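Acetyl-CoA acetyltransferase (Mycobacterium smegmatis, PDB 4EGV) is a monomeric, thiolase-fold protein of the thiolase-like type 1 sub-family, to which acyltransferase activity is tentatively assigned. Local coordinates at residues Y464-R476 and L484-L496. Numbering follows the deposited sequence.
Sequences YDWTPHTGIIIGR and LAKTKDEDLVKLL
Gly471 and Thr487, like Ile473 and Ala485, form the hydrogen-bonded pairs of two antiparallel strands whose axes, taken over these short segments, come within 4.7 Å. Ile473 N donates to Ala485 O at 2.8 Å and Ala485 N returns a bond to Ile473 O; Gly471 N reaches Thr487 O at 3.0 Å in a nearly straight N-H...O bond (166°), while the return bond from Thr487 N to Gly471 O is weak.

Apolar contacts divide between the two faces of the hairpin. On one, Ile474 and Leu484 lie side by side, Leu484 CD2 resting 3.7 Å from Ile474 CG1, and Ile472 CG2 meets the same methyl. On the other, the extended chain of Ile473 (chi2 -169°) carries CD1 to Leu492 CD2, tip to tip at 4.0 Å, with Leu496 CD1 at its flank. Leu496 CD1 also lies 4.1 Å from Gly471 CA. Val493 CG1 packs on His469 CB.

Polar groups gather at the open end of the hairpin. Thr470 OG1 bonds to Pro468 O, and the aliphatic part of Lys488 runs past both residues. Asp489 OD2 accepts from Leu492 N, an N-cap bond, whereas Thr487 OG1 turns to Ala517 O.

A beta hairpin leading through a two-residue link into a helix that folds back over one face forms one edge of the five-stranded antiparallel sheet, strand 482-487 outermost, in the additional C-terminal domain, consistent with an OB-like fold.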
ATOM      1  N   TYR A 464     -11.523   6.588 -19.880  1.00 40.90           N
ATOM      2  CA  TYR A 464     -11.859   7.870 -20.490  1.00 41.25           C
ATOM      3  C   TYR A 464     -10.648   8.471 -21.199  1.00 41.21           C
ATOM      4  O   TYR A 464     -10.745   9.470 -21.908  1.00 41.29           O
ATOM      5  CB  TYR A 464     -12.404   8.853 -19.461  1.00 40.91           C
ATOM      6  CG  TYR A 464     -13.627   8.390 -18.753  1.00 40.93           C
ATOM      7  CD1 TYR A 464     -14.871   8.478 -19.341  1.00 41.74           C
ATOM      8  CD2 TYR A 464     -13.549   7.887 -17.457  1.00 41.07           C
ATOM      9  CE1 TYR A 464     -16.018   8.058 -18.660  1.00 41.50           C
ATOM     10  CE2 TYR A 464     -14.686   7.480 -16.768  1.00 41.05           C
ATOM     11  CZ  TYR A 464     -15.912   7.564 -17.378  1.00 40.45           C
ATOM     12  OH  TYR A 464     -17.016   7.162 -16.689  1.00 38.82           O
ATOM     13  N   ASP A 465      -9.508   7.842 -21.023  1.00 41.27           N
ATOM     14  CA  ASP A 465      -8.302   8.303 -21.665  1.00 41.61           C
ATOM     15  C   ASP A 465      -8.147   7.684 -23.048  1.00 40.68           C
ATOM     16  O   ASP A 465      -7.280   8.086 -23.796  1.00 40.09           O
ATOM     17  CB  ASP A 465      -7.064   8.085 -20.761  1.00 42.40           C
ATOM     18  CG  ASP A 465      -7.061   6.704 -20.037  1.00 44.00           C
ATOM     19  OD1 ASP A 465      -8.147   6.158 -19.745  1.00 45.59           O
ATOM     20  OD2 ASP A 465      -5.975   6.150 -19.748  1.00 44.44           O
ATOM     21  N   TRP A 466      -9.022   6.738 -23.386  1.00 39.82           N
ATOM     22  CA  TRP A 466      -9.104   6.180 -24.733  1.00 39.15           C
ATOM     23  C   TRP A 466     -10.258   6.792 -25.499  1.00 38.33           C
ATOM     24  O   TRP A 466     -11.250   7.181 -24.910  1.00 38.06           O
ATOM     25  CB  TRP A 466      -9.261   4.661 -24.660  1.00 39.46           C
ATOM     26  CG  TRP A 466      -8.056   3.925 -24.147  1.00 40.55           C
ATOM     27  CD1 TRP A 466      -6.949   4.473 -23.596  1.00 41.48           C
ATOM     28  CD2 TRP A 466      -7.864   2.506 -24.090  1.00 41.34           C
ATOM     29  NE1 TRP A 466      -6.062   3.504 -23.219  1.00 41.64           N
ATOM     30  CE2 TRP A 466      -6.601   2.279 -23.506  1.00 42.19           C
ATOM     31  CE3 TRP A 466      -8.631   1.398 -24.490  1.00 42.13           C
ATOM     32  CZ2 TRP A 466      -6.072   0.975 -23.312  1.00 43.08           C
ATOM     33  CZ3 TRP A 466      -8.100   0.086 -24.301  1.00 43.15           C
ATOM     34  CH2 TRP A 466      -6.833  -0.103 -23.724  1.00 43.03           C
ATOM     35  N   THR A 467     -10.110   6.905 -26.812  1.00 37.73           N
ATOM     36  CA  THR A 467     -11.239   7.152 -27.705  1.00 36.97           C
ATOM     37  C   THR A 467     -11.329   6.026 -28.735  1.00 37.07           C
ATOM     38  O   THR A 467     -10.367   5.751 -29.413  1.00 36.26           O
ATOM     39  CB  THR A 467     -11.136   8.507 -28.387  1.00 36.85           C
ATOM     40  OG1 THR A 467     -10.906   9.490 -27.385  1.00 35.87           O
ATOM     41  CG2 THR A 467     -12.413   8.844 -29.204  1.00 35.98           C
ATOM     42  N   PRO A 468     -12.499   5.371 -28.853  1.00 37.56           N
ATOM     43  CA  PRO A 468     -13.696   5.678 -28.057  1.00 37.81           C
ATOM     44  C   PRO A 468     -13.532   5.208 -26.595  1.00 37.27           C
ATOM     45  O   PRO A 468     -12.704   4.353 -26.317  1.00 36.72           O
ATOM     46  CB  PRO A 468     -14.830   4.958 -28.814  1.00 38.02           C
ATOM     47  CG  PRO A 468     -14.159   4.069 -29.802  1.00 38.33           C
ATOM     48  CD  PRO A 468     -12.694   4.234 -29.759  1.00 37.68           C
ATOM     49  N   HIS A 469     -14.288   5.796 -25.680  1.00 37.21           N
ATOM     50  CA  HIS A 469     -14.292   5.343 -24.293  1.00 37.35           C
ATOM     51  C   HIS A 469     -14.536   3.828 -24.247  1.00 37.28           C
ATOM     52  O   HIS A 469     -15.325   3.287 -25.003  1.00 37.13           O
ATOM     53  CB  HIS A 469     -15.318   6.123 -23.452  1.00 37.13           C
ATOM     54  CG  HIS A 469     -15.040   7.593 -23.361  1.00 38.53           C
ATOM     55  ND1 HIS A 469     -15.986   8.506 -22.946  1.00 40.03           N
ATOM     56  CD2 HIS A 469     -13.932   8.318 -23.653  1.00 40.00           C
ATOM     57  CE1 HIS A 469     -15.476   9.727 -22.987  1.00 39.86           C
ATOM     58  NE2 HIS A 469     -14.229   9.639 -23.415  1.00 39.56           N
ATOM     59  N   THR A 470     -13.832   3.145 -23.363  1.00 37.58           N
ATOM     60  CA  THR A 470     -13.806   1.690 -23.363  1.00 38.12           C
ATOM     61  C   THR A 470     -14.166   1.149 -21.994  1.00 38.19           C
ATOM     62  O   THR A 470     -13.545   1.524 -21.006  1.00 37.95           O
ATOM     63  CB  THR A 470     -12.394   1.163 -23.763  1.00 38.30           C
ATOM     64  OG1 THR A 470     -12.041   1.669 -25.041  1.00 37.66           O
ATOM     65  CG2 THR A 470     -12.325  -0.365 -23.820  1.00 38.55           C
ATOM     66  N   GLY A 471     -15.148   0.248 -21.964  1.00 38.50           N
ATOM     67  CA  GLY A 471     -15.624  -0.394 -20.746  1.00 38.76           C
ATOM     68  C   GLY A 471     -15.020  -1.758 -20.481  1.00 39.28           C
ATOM     69  O   GLY A 471     -14.809  -2.550 -21.375  1.00 39.08           O
ATOM     70  N   ILE A 472     -14.711  -2.020 -19.228  1.00 40.14           N
ATOM     71  CA  ILE A 472     -14.271  -3.334 -18.810  1.00 40.91           C
ATOM     72  C   ILE A 472     -15.286  -3.818 -17.806  1.00 41.52           C
ATOM     73  O   ILE A 472     -15.676  -3.091 -16.885  1.00 41.34           O
ATOM     74  CB  ILE A 472     -12.915  -3.292 -18.113  1.00 41.10           C
ATOM     75  CG1 ILE A 472     -11.917  -2.368 -18.855  1.00 42.17           C
ATOM     76  CG2 ILE A 472     -12.427  -4.695 -17.839  1.00 40.31           C
ATOM     77  CD1 ILE A 472     -11.063  -2.984 -19.910  1.00 41.41           C
ATOM     78  N   ILE A 473     -15.724  -5.049 -17.993  1.00 42.24           N
ATOM     79  CA  ILE A 473     -16.764  -5.607 -17.166  1.00 43.04           C
ATOM     80  C   ILE A 473     -16.300  -6.929 -16.552  1.00 43.38           C
ATOM     81  O   ILE A 473     -15.668  -7.742 -17.217  1.00 43.20           O
ATOM     82  CB  ILE A 473     -18.067  -5.784 -17.997  1.00 43.21           C
ATOM     83  CG1 ILE A 473     -18.498  -4.447 -18.587  1.00 43.36           C
ATOM     84  CG2 ILE A 473     -19.206  -6.427 -17.162  1.00 43.65           C
ATOM     85  CD1 ILE A 473     -19.876  -4.446 -19.189  1.00 44.05           C
ATOM     86  N   ILE A 474     -16.593  -7.125 -15.269  1.00 44.14           N
ATOM     87  CA  ILE A 474     -16.636  -8.463 -14.696  1.00 44.80           C
ATOM     88  C   ILE A 474     -18.097  -8.827 -14.545  1.00 45.79           C
ATOM     89  O   ILE A 474     -18.862  -8.098 -13.933  1.00 45.11           O
ATOM     90  CB  ILE A 474     -15.939  -8.541 -13.337  1.00 44.80           C
ATOM     91  CG1 ILE A 474     -14.429  -8.342 -13.471  1.00 43.23           C
ATOM     92  CG2 ILE A 474     -16.222  -9.877 -12.661  1.00 44.45           C
ATOM     93  CD1 ILE A 474     -13.772  -7.871 -12.227  1.00 38.84           C
ATOM     94  N   GLY A 475     -18.446  -9.977 -15.065  1.00 47.32           N
ATOM     95  CA  GLY A 475     -19.804 -10.452 -15.029  1.00 50.20           C
ATOM     96  C   GLY A 475     -20.026 -11.789 -14.391  1.00 51.97           C
ATOM     97  O   GLY A 475     -19.129 -12.453 -13.990  1.00 51.87           O
ATOM     98  N   ARG A 476     -21.271 -12.160 -14.295  1.00 54.26           N
ATOM     99  CA  ARG A 476     -21.655 -13.389 -13.680  1.00 56.41           C
ATOM    100  C   ARG A 476     -22.472 -14.049 -14.722  1.00 57.96           C
ATOM    101  O   ARG A 476     -23.147 -13.387 -15.452  1.00 58.71           O
ATOM    102  CB  ARG A 476     -22.615 -13.076 -12.565  1.00 56.36           C
ATOM    103  CG  ARG A 476     -22.136 -13.183 -11.182  1.00 56.34           C
ATOM    104  CD  ARG A 476     -20.940 -14.018 -10.973  1.00 55.43           C
ATOM    105  NE  ARG A 476     -20.419 -13.630  -9.689  1.00 56.04           N
ATOM    106  CZ  ARG A 476     -20.325 -14.420  -8.647  1.00 55.71           C
ATOM    107  NH1 ARG A 476     -20.655 -15.682  -8.744  1.00 56.34           N
ATOM    108  NH2 ARG A 476     -19.896 -13.948  -7.520  1.00 53.42           N
ATOM    109  N   LEU A 484     -14.689 -11.916 -17.767  1.00 49.30           N
ATOM    110  CA  LEU A 484     -14.304 -10.561 -18.127  1.00 48.89           C
ATOM    111  C   LEU A 484     -14.817 -10.209 -19.526  1.00 49.00           C
ATOM    112  O   LEU A 484     -14.935 -11.080 -20.384  1.00 48.45           O
ATOM    113  CB  LEU A 484     -12.775 -10.439 -18.083  1.00 48.65           C
ATOM    114  CG  LEU A 484     -12.106 -10.107 -16.767  1.00 47.25           C
ATOM    115  CD1 LEU A 484     -10.664 -10.375 -16.907  1.00 46.00           C
ATOM    116  CD2 LEU A 484     -12.376  -8.662 -16.503  1.00 46.80           C
ATOM    117  N   ALA A 485     -15.124  -8.935 -19.746  1.00 49.48           N
ATOM    118  CA  ALA A 485     -15.461  -8.471 -21.084  1.00 50.28           C
ATOM    119  C   ALA A 485     -15.052  -7.020 -21.331  1.00 51.27           C
ATOM    120  O   ALA A 485     -15.019  -6.184 -20.414  1.00 51.26           O
ATOM    121  CB  ALA A 485     -16.927  -8.675 -21.377  1.00 49.86           C
ATOM    122  N   LYS A 486     -14.729  -6.747 -22.588  1.00 52.43           N
ATOM    123  CA  LYS A 486     -14.350  -5.433 -23.043  1.00 53.63           C
ATOM    124  C   LYS A 486     -15.439  -4.946 -24.002  1.00 53.82           C
ATOM    125  O   LYS A 486     -16.057  -5.740 -24.694  1.00 53.64           O
ATOM    126  CB  LYS A 486     -13.026  -5.544 -23.776  1.00 54.14           C
ATOM    127  CG  LYS A 486     -12.310  -4.219 -23.975  1.00 57.47           C
ATOM    128  CD  LYS A 486     -11.711  -4.073 -25.392  1.00 62.34           C
ATOM    129  CE  LYS A 486     -10.188  -4.143 -25.380  1.00 64.95           C
ATOM    130  NZ  LYS A 486      -9.644  -4.716 -26.632  1.00 65.77           N
ATOM    131  N   THR A 487     -15.661  -3.642 -24.064  1.00 54.19           N
ATOM    132  CA  THR A 487     -16.785  -3.106 -24.830  1.00 54.36           C
ATOM    133  C   THR A 487     -16.547  -1.669 -25.333  1.00 54.62           C
ATOM    134  O   THR A 487     -16.081  -0.781 -24.597  1.00 54.17           O
ATOM    135  CB  THR A 487     -18.173  -3.259 -24.045  1.00 54.42           C
ATOM    136  OG1 THR A 487     -19.279  -2.969 -24.901  1.00 53.54           O
ATOM    137  CG2 THR A 487     -18.269  -2.345 -22.848  1.00 54.55           C
ATOM    138  N   LYS A 488     -16.858  -1.452 -26.604  1.00 54.96           N
ATOM    139  CA  LYS A 488     -16.884  -0.101 -27.150  1.00 55.37           C
ATOM    140  C   LYS A 488     -18.243   0.253 -27.722  1.00 55.61           C
ATOM    141  O   LYS A 488     -18.432   1.347 -28.260  1.00 55.67           O
ATOM    142  CB  LYS A 488     -15.819   0.077 -28.221  1.00 55.36           C
ATOM    143  CG  LYS A 488     -14.459  -0.056 -27.648  1.00 55.56           C
ATOM    144  CD  LYS A 488     -13.358   0.270 -28.587  1.00 55.72           C
ATOM    145  CE  LYS A 488     -12.093  -0.276 -27.981  1.00 55.53           C
ATOM    146  NZ  LYS A 488     -10.904   0.522 -28.308  1.00 55.43           N
ATOM    147  N   ASP A 489     -19.164  -0.694 -27.663  1.00 55.77           N
ATOM    148  CA  ASP A 489     -20.535  -0.412 -27.987  1.00 56.29           C
ATOM    149  C   ASP A 489     -20.968   0.937 -27.347  1.00 56.07           C
ATOM    150  O   ASP A 489     -20.914   1.124 -26.138  1.00 55.90           O
ATOM    151  CB  ASP A 489     -21.406  -1.606 -27.576  1.00 56.35           C
ATOM    152  CG  ASP A 489     -22.871  -1.260 -27.493  1.00 58.97           C
ATOM    153  OD1 ASP A 489     -23.546  -1.158 -28.558  1.00 61.16           O
ATOM    154  OD2 ASP A 489     -23.355  -1.102 -26.347  1.00 61.75           O
ATOM    155  N   GLU A 490     -21.343   1.885 -28.203  1.00 56.47           N
ATOM    156  CA  GLU A 490     -21.844   3.197 -27.809  1.00 56.53           C
ATOM    157  C   GLU A 490     -22.976   3.083 -26.748  1.00 56.07           C
ATOM    158  O   GLU A 490     -22.979   3.834 -25.779  1.00 55.60           O
ATOM    159  CB  GLU A 490     -22.222   3.986 -29.096  1.00 56.92           C
ATOM    160  CG  GLU A 490     -23.044   5.322 -28.976  1.00 58.96           C
ATOM    161  CD  GLU A 490     -23.481   5.922 -30.381  1.00 61.40           C
ATOM    162  OE1 GLU A 490     -22.654   6.603 -31.040  1.00 61.71           O
ATOM    163  OE2 GLU A 490     -24.647   5.726 -30.827  1.00 58.94           O
ATOM    164  N   ASP A 491     -23.895   2.123 -26.899  1.00 55.68           N
ATOM    165  CA  ASP A 491     -25.041   2.006 -25.959  1.00 55.69           C
ATOM    166  C   ASP A 491     -24.646   1.607 -24.514  1.00 54.59           C
ATOM    167  O   ASP A 491     -25.076   2.240 -23.534  1.00 54.24           O
ATOM    168  CB  ASP A 491     -26.148   1.049 -26.499  1.00 56.40           C
ATOM    169  CG  ASP A 491     -26.942   1.642 -27.695  1.00 58.04           C
ATOM    170  OD1 ASP A 491     -27.690   2.662 -27.531  1.00 54.80           O
ATOM    171  OD2 ASP A 491     -26.808   1.048 -28.804  1.00 59.94           O
ATOM    172  N   LEU A 492     -23.842   0.551 -24.404  1.00 53.29           N
ATOM    173  CA  LEU A 492     -23.383   0.004 -23.134  1.00 52.29           C
ATOM    174  C   LEU A 492     -22.494   0.965 -22.366  1.00 52.26           C
ATOM    175  O   LEU A 492     -22.647   1.140 -21.155  1.00 52.35           O
ATOM    176  CB  LEU A 492     -22.654  -1.323 -23.351  1.00 51.78           C
ATOM    177  CG  LEU A 492     -22.326  -2.207 -22.142  1.00 50.36           C
ATOM    178  CD1 LEU A 492     -23.389  -2.199 -21.057  1.00 50.32           C
ATOM    179  CD2 LEU A 492     -21.987  -3.624 -22.516  1.00 48.19           C
ATOM    180  N   VAL A 493     -21.583   1.606 -23.075  1.00 52.03           N
ATOM    181  CA  VAL A 493     -20.663   2.556 -22.480  1.00 51.78           C
ATOM    182  C   VAL A 493     -21.380   3.789 -21.912  1.00 51.91           C
ATOM    183  O   VAL A 493     -20.958   4.351 -20.920  1.00 51.90           O
ATOM    184  CB  VAL A 493     -19.506   2.900 -23.493  1.00 51.83           C
ATOM    185  CG1 VAL A 493     -18.612   4.030 -22.999  1.00 51.30           C
ATOM    186  CG2 VAL A 493     -18.663   1.663 -23.773  1.00 50.24           C
ATOM    187  N   LYS A 494     -22.472   4.192 -22.527  1.00 52.39           N
ATOM    188  CA  LYS A 494     -23.279   5.299 -22.026  1.00 52.88           C
ATOM    189  C   LYS A 494     -23.862   4.939 -20.636  1.00 53.14           C
ATOM    190  O   LYS A 494     -23.858   5.769 -19.728  1.00 52.96           O
ATOM    191  CB  LYS A 494     -24.379   5.619 -23.064  1.00 53.32           C
ATOM    192  CG  LYS A 494     -25.249   6.829 -22.799  1.00 54.40           C
ATOM    193  CD  LYS A 494     -26.012   7.248 -24.067  1.00 56.56           C
ATOM    194  CE  LYS A 494     -26.234   8.790 -24.052  1.00 56.47           C
ATOM    195  NZ  LYS A 494     -27.230   9.233 -25.045  1.00 53.31           N
ATOM    196  N   LEU A 495     -24.334   3.695 -20.479  1.00 53.47           N
ATOM    197  CA  LEU A 495     -24.852   3.201 -19.200  1.00 54.05           C
ATOM    198  C   LEU A 495     -23.765   3.131 -18.120  1.00 54.24           C
ATOM    199  O   LEU A 495     -24.030   3.491 -16.975  1.00 53.92           O
ATOM    200  CB  LEU A 495     -25.562   1.839 -19.360  1.00 54.20           C
ATOM    201  CG  LEU A 495     -26.236   1.292 -18.093  1.00 54.49           C
ATOM    202  CD1 LEU A 495     -27.573   2.006 -17.739  1.00 54.72           C
ATOM    203  CD2 LEU A 495     -26.413  -0.199 -18.196  1.00 53.85           C
ATOM    204  N   LEU A 496     -22.559   2.677 -18.482  1.00 54.74           N
ATOM    205  CA  LEU A 496     -21.438   2.588 -17.530  1.00 55.48           C
ATOM    206  C   LEU A 496     -20.871   3.946 -17.094  1.00 56.33           C
ATOM    207  O   LEU A 496     -20.441   4.107 -15.938  1.00 55.93           O
ATOM    208  CB  LEU A 496     -20.304   1.709 -18.052  1.00 55.35           C
ATOM    209  CG  LEU A 496     -20.601   0.280 -18.509  1.00 54.65           C
ATOM    210  CD1 LEU A 496     -19.392  -0.375 -19.150  1.00 53.28           C
ATOM    211  CD2 LEU A 496     -21.106  -0.565 -17.388  1.00 53.41           C
TER